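Local atomic coordinates of vanadium-dependent haloperoxidase (Zobellia galactanivorans, PDB entry 4CIT), a protein that probably catalyses the oxidation of iodide by hydrogen peroxide at a bound vanadate, as a bacterial vanadium iodoperoxidase. Residues W191-I202 / L356-Y364; K332-V343 / Y420-A428. All blocks are in the same frame, centred on the assembly; numbering follows the deposited sequence. Where two conformers were deposited one is given.

Both contacts close on the same vanadate, and their segments alternate along the chain, their centres about 10 Å apart. Interaction 2 is the buried one: every touching residue is covered, and it joins the bend between helices 307-335 and 340-347 to the start of helix 426-446. Interaction 1 is only partly buried and pairs two loops without regular structure. Its chemistry follows its place: proline and tryptophan packing, one backbone hydrogen bond and bridging waters, with just two side chains near the ion. Interaction 2 instead places lysine, arginine and histidine on the anion itself. Segments 191-202 and 332-343 are tied directly, through Ile202 O and Tyr333 OH.

Interaction 1. Residues W191-I202 / L356-Y364. With VO4 (vanadate ion), chain F.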
loop_
_atom_site.group_PDB
_atom_site.type_symbol
_atom_site.label_atom_id
_atom_site.label_comp_id
_atom_site.label_asym_id
_atom_site.label_seq_id
_atom_site.Cartn_x
_atom_site.Cartn_y
_atom_site.Cartn_z
ATOM N N TRP A 191 19.864 -4.555 14.343
ATOM C CA TRP A 191 18.752 -5.462 14.134
ATOM C C TRP A 191 19.251 -6.927 14.002
ATOM O O TRP A 191 20.258 -7.179 13.310
ATOM C CB TRP A 191 17.926 -5.111 12.909
ATOM C CG TRP A 191 16.766 -6.078 12.682
ATOM C CD1 TRP A 191 15.617 -6.150 13.325
ATOM C CD2 TRP A 191 16.733 -7.127 11.701
ATOM N NE1 TRP A 191 14.841 -7.159 12.835
ATOM C CE2 TRP A 191 15.505 -7.781 11.828
ATOM C CE3 TRP A 191 17.649 -7.565 10.745
ATOM C CZ2 TRP A 191 15.146 -8.864 11.056
ATOM C CZ3 TRP A 191 17.298 -8.664 9.946
ATOM C CH2 TRP A 191 16.063 -9.283 10.087
ATOM N N GLN A 192 18.565 -7.798 14.696
ATOM C CA GLN A 192 18.734 -9.247 14.606
ATOM C C GLN A 192 17.460 -9.921 14.110
ATOM O O GLN A 192 16.345 -9.576 14.533
ATOM C CB GLN A 192 18.940 -9.834 16.014
ATOM C CG GLN A 192 20.186 -9.478 16.684
ATOM C CD GLN A 192 20.243 -10.173 18.036
ATOM O OE1 GLN A 192 19.612 -11.209 18.271
ATOM N NE2 GLN A 192 20.836 -9.510 18.930
ATOM N N PRO A 193 17.587 -10.946 13.267
ATOM C CA PRO A 193 16.412 -11.725 13.037
ATOM C C PRO A 193 15.823 -12.292 14.317
ATOM O O PRO A 193 16.560 -12.496 15.303
ATOM C CB PRO A 193 16.889 -12.889 12.129
ATOM C CG PRO A 193 18.071 -12.380 11.430
ATOM C CD PRO A 193 18.729 -11.472 12.502
ATOM N N THR A 194 14.519 -12.424 14.291
ATOM C CA THR A 194 13.700 -12.757 15.482
ATOM C C THR A 194 12.959 -14.058 15.371
ATOM O O THR A 194 12.564 -14.466 14.310
ATOM C CB THR A 194 12.654 -11.609 15.737
ATOM O OG1 THR A 194 11.937 -11.277 14.544
ATOM C CG2 THR A 194 13.358 -10.294 16.208
ATOM N N PRO A 195 12.714 -14.726 16.543
ATOM C CA PRO A 195 11.940 -15.953 16.515
ATOM C C PRO A 195 10.502 -15.706 16.189
ATOM O O PRO A 195 9.967 -14.578 16.405
ATOM C CB PRO A 195 12.066 -16.462 17.983
ATOM C CG PRO A 195 12.167 -15.168 18.797
ATOM C CD PRO A 195 13.066 -14.293 17.941
ATOM N N PRO A 196 9.778 -16.753 15.759
ATOM C CA PRO A 196 10.184 -18.159 15.668
ATOM C C PRO A 196 11.007 -18.488 14.425
ATOM O O PRO A 196 11.808 -19.434 14.437
ATOM C CB PRO A 196 8.823 -18.915 15.653
ATOM C CG PRO A 196 7.799 -17.941 15.187
ATOM C CD PRO A 196 8.301 -16.573 15.719
ATOM N N ALA A 197 10.886 -17.699 13.353
ATOM C CA ALA A 197 11.420 -18.121 12.016
ATOM C C ALA A 197 12.831 -17.618 11.696
ATOM O O ALA A 197 13.555 -18.234 10.922
ATOM C CB ALA A 197 10.436 -17.740 10.959
ATOM N N TYR A 198 13.295 -16.557 12.389
ATOM C CA TYR A 198 14.629 -15.952 12.214
ATOM C C TYR A 198 14.864 -15.693 10.768
ATOM O O TYR A 198 15.940 -15.943 10.255
ATOM C CB TYR A 198 15.780 -16.780 12.852
ATOM C CG TYR A 198 15.690 -16.869 14.339
ATOM C CD1 TYR A 198 16.219 -15.876 15.133
ATOM C CD2 TYR A 198 15.131 -17.984 14.952
ATOM C CE1 TYR A 198 16.138 -15.968 16.512
ATOM C CE2 TYR A 198 15.090 -18.101 16.311
ATOM C CZ TYR A 198 15.597 -17.091 17.075
ATOM O OH TYR A 198 15.546 -17.186 18.434
ATOM N N MET A 199 13.887 -15.130 10.123
ATOM C CA MET A 199 14.009 -14.807 8.690
ATOM C C MET A 199 14.955 -13.640 8.474
ATOM O O MET A 199 15.062 -12.724 9.302
ATOM C CB MET A 199 12.627 -14.466 8.032
ATOM C CG MET A 199 11.572 -15.566 7.830
ATOM S SD MET A 199 9.963 -14.963 7.189
ATOM C CE MET A 199 10.501 -13.932 5.864
ATOM N N ASP A 200 15.627 -13.648 7.330
ATOM C CA ASP A 200 16.551 -12.559 6.942
ATOM C C ASP A 200 15.653 -11.313 6.636
ATOM O O ASP A 200 14.474 -11.434 6.264
ATOM C CB ASP A 200 17.247 -12.852 5.613
ATOM C CG ASP A 200 18.471 -13.752 5.713
ATOM O OD1 ASP A 200 18.963 -14.039 6.807
ATOM O OD2 ASP A 200 18.935 -14.191 4.620
ATOM N N GLY A 201 16.240 -10.152 6.804
ATOM C CA GLY A 201 15.484 -8.926 6.625
ATOM C C GLY A 201 14.858 -8.828 5.236
ATOM O O GLY A 201 15.524 -9.032 4.201
ATOM N N ILE A 202 13.600 -8.445 5.183
ATOM C CA ILE A 202 12.888 -8.250 3.900
ATOM C C ILE A 202 13.348 -7.034 3.179
ATOM O O ILE A 202 13.378 -5.924 3.714
ATOM C CB ILE A 202 11.361 -8.093 4.154
ATOM C CG1 ILE A 202 10.877 -9.353 4.870
ATOM C CG2 ILE A 202 10.573 -7.731 2.909
ATOM C CD1 ILE A 202 10.949 -10.672 4.147
ATOM N N LEU A 356 1.893 -9.508 19.237
ATOM C CA LEU A 356 2.015 -9.939 17.831
ATOM C C LEU A 356 3.395 -10.524 17.598
ATOM O O LEU A 356 4.353 -10.089 18.206
ATOM C CB LEU A 356 1.853 -8.750 16.919
ATOM C CG LEU A 356 0.497 -8.041 17.045
ATOM C CD1 LEU A 356 0.490 -6.826 16.113
ATOM C CD2 LEU A 356 -0.707 -8.910 16.776
ATOM N N GLN A 357 3.510 -11.390 16.605
ATOM C CA GLN A 357 4.802 -11.812 16.130
ATOM C C GLN A 357 5.564 -10.646 15.484
ATOM O O GLN A 357 4.955 -9.866 14.758
ATOM C CB GLN A 357 4.604 -12.910 15.098
ATOM C CG GLN A 357 5.913 -13.514 14.626
ATOM C CD GLN A 357 5.717 -14.771 13.731
ATOM O OE1 GLN A 357 6.129 -14.806 12.517
ATOM N NE2 GLN A 357 5.117 -15.821 14.348
ATOM N N THR A 358 6.882 -10.586 15.692
ATOM C CA THR A 358 7.669 -9.481 15.173
ATOM C C THR A 358 7.952 -9.719 13.713
ATOM O O THR A 358 8.357 -10.799 13.376
ATOM C CB THR A 358 9.005 -9.350 15.961
ATOM O OG1 THR A 358 8.692 -9.187 17.379
ATOM C CG2 THR A 358 9.730 -8.111 15.435
ATOM N N PRO A 359 7.660 -8.740 12.846
ATOM C CA PRO A 359 7.993 -8.875 11.470
ATOM C C PRO A 359 9.450 -8.886 11.164
ATOM O O PRO A 359 10.250 -8.276 11.853
ATOM C CB PRO A 359 7.322 -7.671 10.844
ATOM C CG PRO A 359 6.289 -7.219 11.821
ATOM C CD PRO A 359 6.957 -7.493 13.102
ATOM N N PRO A 360 9.845 -9.565 10.059
ATOM C CA PRO A 360 11.239 -9.756 9.779
ATOM C C PRO A 360 11.953 -8.638 9.074
ATOM O O PRO A 360 12.408 -8.796 7.958
ATOM C CB PRO A 360 11.240 -11.017 8.892
ATOM C CG PRO A 360 9.956 -10.897 8.130
ATOM C CD PRO A 360 8.959 -10.263 9.099
ATOM N N PHE A 361 12.107 -7.503 9.737
ATOM C CA PHE A 361 12.794 -6.373 9.198
ATOM C C PHE A 361 13.084 -5.387 10.312
ATOM O O PHE A 361 12.398 -5.469 11.397
ATOM C CB PHE A 361 12.112 -5.706 7.993
ATOM C CG PHE A 361 10.633 -5.655 8.054
ATOM C CD1 PHE A 361 9.992 -4.644 8.727
ATOM C CD2 PHE A 361 9.892 -6.608 7.407
ATOM C CE1 PHE A 361 8.634 -4.533 8.746
ATOM C CE2 PHE A 361 8.529 -6.564 7.428
ATOM C CZ PHE A 361 7.876 -5.543 8.136
ATOM N N PRO A 362 14.074 -4.497 10.123
ATOM C CA PRO A 362 14.430 -3.570 11.173
ATOM C C PRO A 362 13.282 -2.653 11.617
ATOM O O PRO A 362 12.263 -2.480 10.934
ATOM C CB PRO A 362 15.577 -2.766 10.583
ATOM C CG PRO A 362 16.182 -3.718 9.630
ATOM C CD PRO A 362 15.020 -4.371 9.017
ATOM N N GLU A 363 13.466 -2.085 12.772
ATOM C CA GLU A 363 12.408 -1.436 13.560
ATOM C C GLU A 363 11.993 -0.001 13.157
ATOM O O GLU A 363 10.791 0.345 13.312
ATOM C CB GLU A 363 12.759 -1.513 15.018
ATOM C CG GLU A 363 11.606 -1.222 15.944
ATOM C CD GLU A 363 11.307 0.203 16.188
ATOM O OE1 GLU A 363 12.204 1.087 16.076
ATOM O OE2 GLU A 363 10.148 0.443 16.599
ATOM N N TYR A 364 12.890 0.829 12.664
ATOM C CA TYR A 364 12.618 2.276 12.670
ATOM C C TYR A 364 12.700 2.819 11.247
ATOM O O TYR A 364 13.701 2.613 10.621
ATOM C CB TYR A 364 13.672 2.981 13.531
ATOM C CG TYR A 364 13.505 4.471 13.698
ATOM C CD1 TYR A 364 12.686 5.017 14.630
ATOM C CD2 TYR A 364 14.192 5.353 12.843
ATOM C CE1 TYR A 364 12.572 6.393 14.783
ATOM C CE2 TYR A 364 14.106 6.708 12.975
ATOM C CZ TYR A 364 13.299 7.227 13.936
ATOM O OH TYR A 364 13.229 8.571 14.127
HETATM O O4 VO4 F . 6.612 -3.787 11.985
HETATM O O HOH W 1 12.467 -8.642 13.398
HETATM O O HOH W 2 9.754 -12.948 14.230
HETATM O O HOH W 3 8.062 -12.741 17.362
#
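Ile202 N donates to Pro360 O at 3.0 Å, nearly in line with the C=O bond (angle at O 166°), where two loops with no regular structure meet. Gly201 CA adds a CA-H...O contact to the same oxygen at 3.4 Å, so one carbonyl takes both an N-H and a C-H. That carbonyl is presented by an inverse gamma turn centred on Pro360, closed by Phe361 N on Pro359 O. Around the Pro360 ring, Met199 CB rests on Pro360 CB, while Ile202 CG1 crosses to Pro360 CG at 3.7 Å. A bend at the end of the Met199 chain brings CE to Pro360 CG as well. Ile202 CG1 also meets the Phe361 ring at its edge.

Segment 356-364 leads into Ser366-Gly367-His368, which corresponds to the SGH core of the PSGH signature of vanadium haloperoxidases and related PAP2 phosphatases, and it lines the vanadate pocket: Pro359 CG is 3.5 Å from vanadate O4, and Phe361 CE1 lies near the same oxygen.

With CG anti to the backbone N (chi1 179°), Trp191 lays its indole across the Phe361-Pro362 peptide. Pro362 CA sits over the five-membered ring in a CH-pi contact, 3.8 Å from the centroid and 23° off the normal; Pro193 N lies over the opposite face. The nearby Phe361 O is poorly angled for Trp191 NE1, which donates instead to an in-plane water at 2.9 Å. That water donates in turn to Pro359 O and is also bonded to Thr194 OG1. A leucine here has no indole N-H, so the water would probably lose one of its anchors and the Phe361-Pro362 peptide its flat cover. Thr358 OG1 bonds Glu341 outside the contact, whereas Thr358 N reaches a water at 3.0 Å that donates to Pro195 O.

Interaction 2. Residues K332-V343 / Y420-A428; sequences KYRSNLIRPETV and YGGIHYRAA. With VO4 (vanadate ion), chain B; VO4 (vanadate ion), chain F; VO4 (vanadate ion), chain E; VO4 (vanadate ion), chain D.
Arg339 NH1 stands over one face of the His424 imidazole, offset toward the rim, while the ring edge faces the vanadate: NE2 binds vanadium at 2.2 Å, one of five ligands, and O3 and Lys332 NZ lie in the ring plane. ND1 is held by Glu363 OE2, and together with the NE2-vanadium bond this helps fix the ring's rotation. The guanidinium uses its own edge. Arg339 NH1 and NH2 fork onto vanadate O4, NH1 at 3.0 Å, and NH1 also donates to Ile423 O at 2.8 Å, a bond with 158° at the hydrogen but tilted 43° out of the carbonyl plane. A turn at chi2 (-83°) folds the arginine back to these partners, and its NE bonds Phe361 O. Lys332 NZ donates to vanadate O3 at 2.7 Å; Lys332 and Arg339 probably offset the charge of the oxyanion. Pro340 CG lies over one face of the Tyr425 ring in a CH-pi contact, 3.8 Å from the centroid, and Tyr425 OH donates to Ile338 O at 2.8 Å. Lys332 and Arg339-Pro340 fit the family's K-x6-RP signature, and Arg418 with His424 fits its SR-x5-H signature. Helix 407-420 brings Arg418 against Ile423 and His424, while helix 235-253 packs on Pro340, Val343 and Tyr425, covering the junction where helices 340-347 and 426-446 begin.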
loop_
_atom_site.group_PDB
_atom_site.type_symbol
_atom_site.label_atom_id
_atom_site.label_comp_id
_atom_site.label_asym_id
_atom_site.label_seq_id
_atom_site.Cartn_x
_atom_site.Cartn_y
_atom_site.Cartn_z
ATOM N N LYS A 332 14.573 2.245 7.397
ATOM C CA LYS A 332 14.767 0.998 8.177
ATOM C C LYS A 332 16.207 0.479 8.092
ATOM O O LYS A 332 16.757 -0.029 9.087
ATOM C CB LYS A 332 13.795 -0.137 7.748
ATOM C CG LYS A 332 12.383 0.040 8.203
ATOM C CD LYS A 332 11.394 -1.062 7.756
ATOM C CE LYS A 332 10.042 -0.987 8.405
ATOM N NZ LYS A 332 10.081 -0.987 9.899
ATOM N N TYR A 333 16.727 0.454 6.868
ATOM C CA TYR A 333 18.027 -0.103 6.576
ATOM C C TYR A 333 19.160 0.917 6.762
ATOM O O TYR A 333 20.291 0.533 6.839
ATOM C CB TYR A 333 18.037 -0.927 5.251
ATOM C CG TYR A 333 17.292 -2.171 5.379
ATOM C CD1 TYR A 333 17.860 -3.330 5.883
ATOM C CD2 TYR A 333 15.956 -2.238 5.008
ATOM C CE1 TYR A 333 17.148 -4.474 6.044
ATOM C CE2 TYR A 333 15.233 -3.377 5.181
ATOM C CZ TYR A 333 15.812 -4.546 5.696
ATOM O OH TYR A 333 15.097 -5.711 5.774
ATOM N N ARG A 334 18.847 2.183 6.983
ATOM C CA ARG A 334 19.823 3.176 7.445
ATOM C C ARG A 334 20.066 2.984 8.923
ATOM O O ARG A 334 21.220 2.863 9.354
ATOM C CB ARG A 334 19.369 4.595 7.118
ATOM C CG ARG A 334 20.159 5.736 7.793
ATOM C CD ARG A 334 19.691 7.162 7.526
ATOM N NE ARG A 334 19.696 7.382 6.106
ATOM C CZ ARG A 334 18.624 7.324 5.327
ATOM N NH1 ARG A 334 17.372 7.192 5.796
ATOM N NH2 ARG A 334 18.816 7.468 4.036
ATOM N N SER A 335 19.018 2.959 9.735
ATOM C CA SER A 335 19.145 2.909 11.190
ATOM C C SER A 335 19.361 1.431 11.693
ATOM O O SER A 335 19.998 1.206 12.736
ATOM C CB SER A 335 17.944 3.582 11.843
ATOM O OG SER A 335 16.743 2.985 11.469
ATOM N N ASN A 336 18.787 0.479 10.951
ATOM C CA ASN A 336 18.944 -0.935 11.188
ATOM C C ASN A 336 18.837 -1.289 12.682
ATOM O O ASN A 336 19.751 -1.847 13.277
ATOM C CB ASN A 336 20.275 -1.383 10.595
ATOM C CG ASN A 336 20.424 -2.888 10.565
ATOM O OD1 ASN A 336 19.495 -3.634 10.291
ATOM N ND2 ASN A 336 21.630 -3.333 10.801
ATOM N N LEU A 337 17.702 -0.914 13.262
ATOM C CA LEU A 337 17.458 -0.976 14.706
ATOM C C LEU A 337 16.831 -2.243 15.175
ATOM O O LEU A 337 15.844 -2.710 14.634
ATOM C CB LEU A 337 16.594 0.211 15.091
ATOM C CG LEU A 337 16.449 0.461 16.602
ATOM C CD1 LEU A 337 17.775 0.839 17.308
ATOM C CD2 LEU A 337 15.364 1.550 16.829
ATOM N N ILE A 338 17.369 -2.758 16.291
ATOM C CA ILE A 338 16.867 -3.948 16.949
ATOM C C ILE A 338 15.419 -3.821 17.423
ATOM O O ILE A 338 14.992 -2.740 17.843
ATOM C CB ILE A 338 17.831 -4.178 18.148
ATOM C CG1 ILE A 338 17.713 -5.589 18.716
ATOM C CG2 ILE A 338 17.665 -3.078 19.194
ATOM C CD1 ILE A 338 19.011 -5.934 19.522
ATOM N N ARG A 339 14.642 -4.912 17.312
ATOM C CA ARG A 339 13.286 -4.988 17.727
ATOM C C ARG A 339 13.163 -5.187 19.227
ATOM O O ARG A 339 14.076 -5.719 19.877
ATOM C CB ARG A 339 12.576 -6.126 16.978
ATOM C CG ARG A 339 12.423 -5.840 15.528
ATOM C CD ARG A 339 11.185 -4.958 15.296
ATOM N NE ARG A 339 10.919 -4.825 13.848
ATOM C CZ ARG A 339 9.751 -4.514 13.320
ATOM N NH1 ARG A 339 8.713 -4.151 14.062
ATOM N NH2 ARG A 339 9.647 -4.408 11.999
ATOM N N PRO A 340 12.046 -4.697 19.828
ATOM C CA PRO A 340 11.845 -4.723 21.246
ATOM C C PRO A 340 11.979 -6.119 21.909
ATOM O O PRO A 340 12.656 -6.197 22.981
ATOM C CB PRO A 340 10.416 -4.190 21.409
ATOM C CG PRO A 340 10.184 -3.325 20.271
ATOM C CD PRO A 340 10.928 -4.017 19.133
ATOM N N GLU A 341 11.434 -7.175 21.294
ATOM C CA GLU A 341 11.536 -8.494 21.945
ATOM C C GLU A 341 12.966 -8.947 22.150
ATOM O O GLU A 341 13.264 -9.618 23.160
ATOM C CB GLU A 341 10.742 -9.574 21.202
ATOM C CG GLU A 341 11.267 -9.996 19.858
ATOM C CD GLU A 341 10.502 -11.256 19.399
ATOM O OE1 GLU A 341 10.698 -12.386 19.929
ATOM O OE2 GLU A 341 9.583 -11.107 18.610
ATOM N N THR A 342 13.833 -8.685 21.187
ATOM C CA THR A 342 15.255 -9.067 21.239
ATOM C C THR A 342 15.949 -8.445 22.475
ATOM O O THR A 342 16.586 -9.161 23.263
ATOM C CB THR A 342 15.948 -8.619 19.979
ATOM O OG1 THR A 342 15.133 -9.017 18.831
ATOM C CG2 THR A 342 17.341 -9.241 19.905
ATOM N N VAL A 343 15.730 -7.149 22.718
ATOM C CA VAL A 343 16.382 -6.468 23.814
ATOM C C VAL A 343 15.745 -6.891 25.118
ATOM O O VAL A 343 16.447 -7.172 26.110
ATOM C CB VAL A 343 16.300 -4.909 23.694
ATOM C CG1 VAL A 343 17.216 -4.291 24.715
ATOM C CG2 VAL A 343 16.729 -4.465 22.266
ATOM N N TYR A 420 0.629 -1.564 21.053
ATOM C CA TYR A 420 -0.107 -2.685 21.699
ATOM C C TYR A 420 0.429 -3.988 21.260
ATOM O O TYR A 420 0.375 -4.964 22.017
ATOM C CB TYR A 420 -1.571 -2.638 21.347
ATOM C CG TYR A 420 -2.287 -1.322 21.650
ATOM C CD1 TYR A 420 -1.910 -0.527 22.716
ATOM C CD2 TYR A 420 -3.439 -0.945 20.928
ATOM C CE1 TYR A 420 -2.600 0.656 23.034
ATOM C CE2 TYR A 420 -4.121 0.239 21.225
ATOM C CZ TYR A 420 -3.714 1.009 22.259
ATOM O OH TYR A 420 -4.389 2.154 22.614
ATOM N N GLY A 421 0.916 -4.046 20.006
ATOM C CA GLY A 421 1.430 -5.274 19.499
ATOM C C GLY A 421 2.801 -5.740 19.990
ATOM O O GLY A 421 3.159 -6.930 19.762
ATOM N N GLY A 422 3.561 -4.861 20.634
ATOM C CA GLY A 422 4.879 -5.181 21.220
ATOM C C GLY A 422 6.004 -5.252 20.270
ATOM O O GLY A 422 7.046 -5.785 20.609
ATOM N N ILE A 423 5.824 -4.681 19.049
ATOM C CA ILE A 423 6.837 -4.802 18.011
ATOM C C ILE A 423 7.521 -3.501 17.579
ATOM O O ILE A 423 8.453 -3.522 16.817
ATOM C CB ILE A 423 6.334 -5.613 16.768
ATOM C CG1 ILE A 423 5.312 -4.831 15.967
ATOM C CG2 ILE A 423 5.886 -6.996 17.232
ATOM C CD1 ILE A 423 3.934 -4.791 16.520
ATOM N N HIS A 424 6.995 -2.368 17.997
ATOM C CA HIS A 424 7.605 -1.039 17.761
ATOM C C HIS A 424 7.719 -0.264 19.005
ATOM O O HIS A 424 6.818 -0.259 19.842
ATOM C CB HIS A 424 6.817 -0.212 16.708
ATOM C CG HIS A 424 7.076 -0.621 15.280
ATOM N ND1 HIS A 424 8.289 -0.486 14.656
ATOM C CD2 HIS A 424 6.266 -1.244 14.382
ATOM C CE1 HIS A 424 8.194 -0.932 13.409
ATOM N NE2 HIS A 424 6.978 -1.411 13.221
ATOM N N TYR A 425 8.775 0.537 19.088
ATOM C CA TYR A 425 8.889 1.574 20.129
ATOM C C TYR A 425 8.088 2.831 19.739
ATOM O O TYR A 425 7.799 3.087 18.552
ATOM C CB TYR A 425 10.368 2.009 20.302
ATOM C CG TYR A 425 11.393 0.883 20.418
ATOM C CD1 TYR A 425 11.571 0.182 21.550
ATOM C CD2 TYR A 425 12.111 0.505 19.320
ATOM C CE1 TYR A 425 12.498 -0.898 21.634
ATOM C CE2 TYR A 425 13.050 -0.524 19.370
ATOM C CZ TYR A 425 13.224 -1.250 20.528
ATOM O OH TYR A 425 14.160 -2.268 20.449
ATOM N N ARG A 426 7.865 3.715 20.708
ATOM C CA ARG A 426 7.171 4.955 20.456
ATOM C C ARG A 426 7.736 5.767 19.322
ATOM O O ARG A 426 6.946 6.332 18.497
ATOM C CB ARG A 426 7.041 5.784 21.772
ATOM C CG ARG A 426 6.383 7.174 21.613
ATOM C CD ARG A 426 6.401 7.857 22.972
ATOM N NE ARG A 426 5.431 7.202 23.846
ATOM C CZ ARG A 426 4.119 7.436 23.865
ATOM N NH1 ARG A 426 3.586 8.407 23.116
ATOM N NH2 ARG A 426 3.316 6.740 24.694
ATOM N N ALA A 427 9.049 5.948 19.294
ATOM C CA ALA A 427 9.665 6.822 18.248
ATOM C C ALA A 427 9.367 6.348 16.844
ATOM O O ALA A 427 9.022 7.167 15.947
ATOM C CB ALA A 427 11.130 6.980 18.451
ATOM N N ALA A 428 9.453 5.018 16.614
ATOM C CA ALA A 428 9.196 4.465 15.274
ATOM C C ALA A 428 7.770 4.731 14.832
ATOM O O ALA A 428 7.518 5.029 13.658
ATOM C CB ALA A 428 9.453 2.960 15.289
HETATM V V VO4 B . 6.258 -2.355 11.421
HETATM O O4 VO4 F . 6.612 -3.787 11.985
HETATM O O3 VO4 E . 7.518 -1.563 10.561
HETATM O O2 VO4 D . 4.740 -1.323 11.749
HETATM O O HOH W 4 9.248 -7.063 19.269
#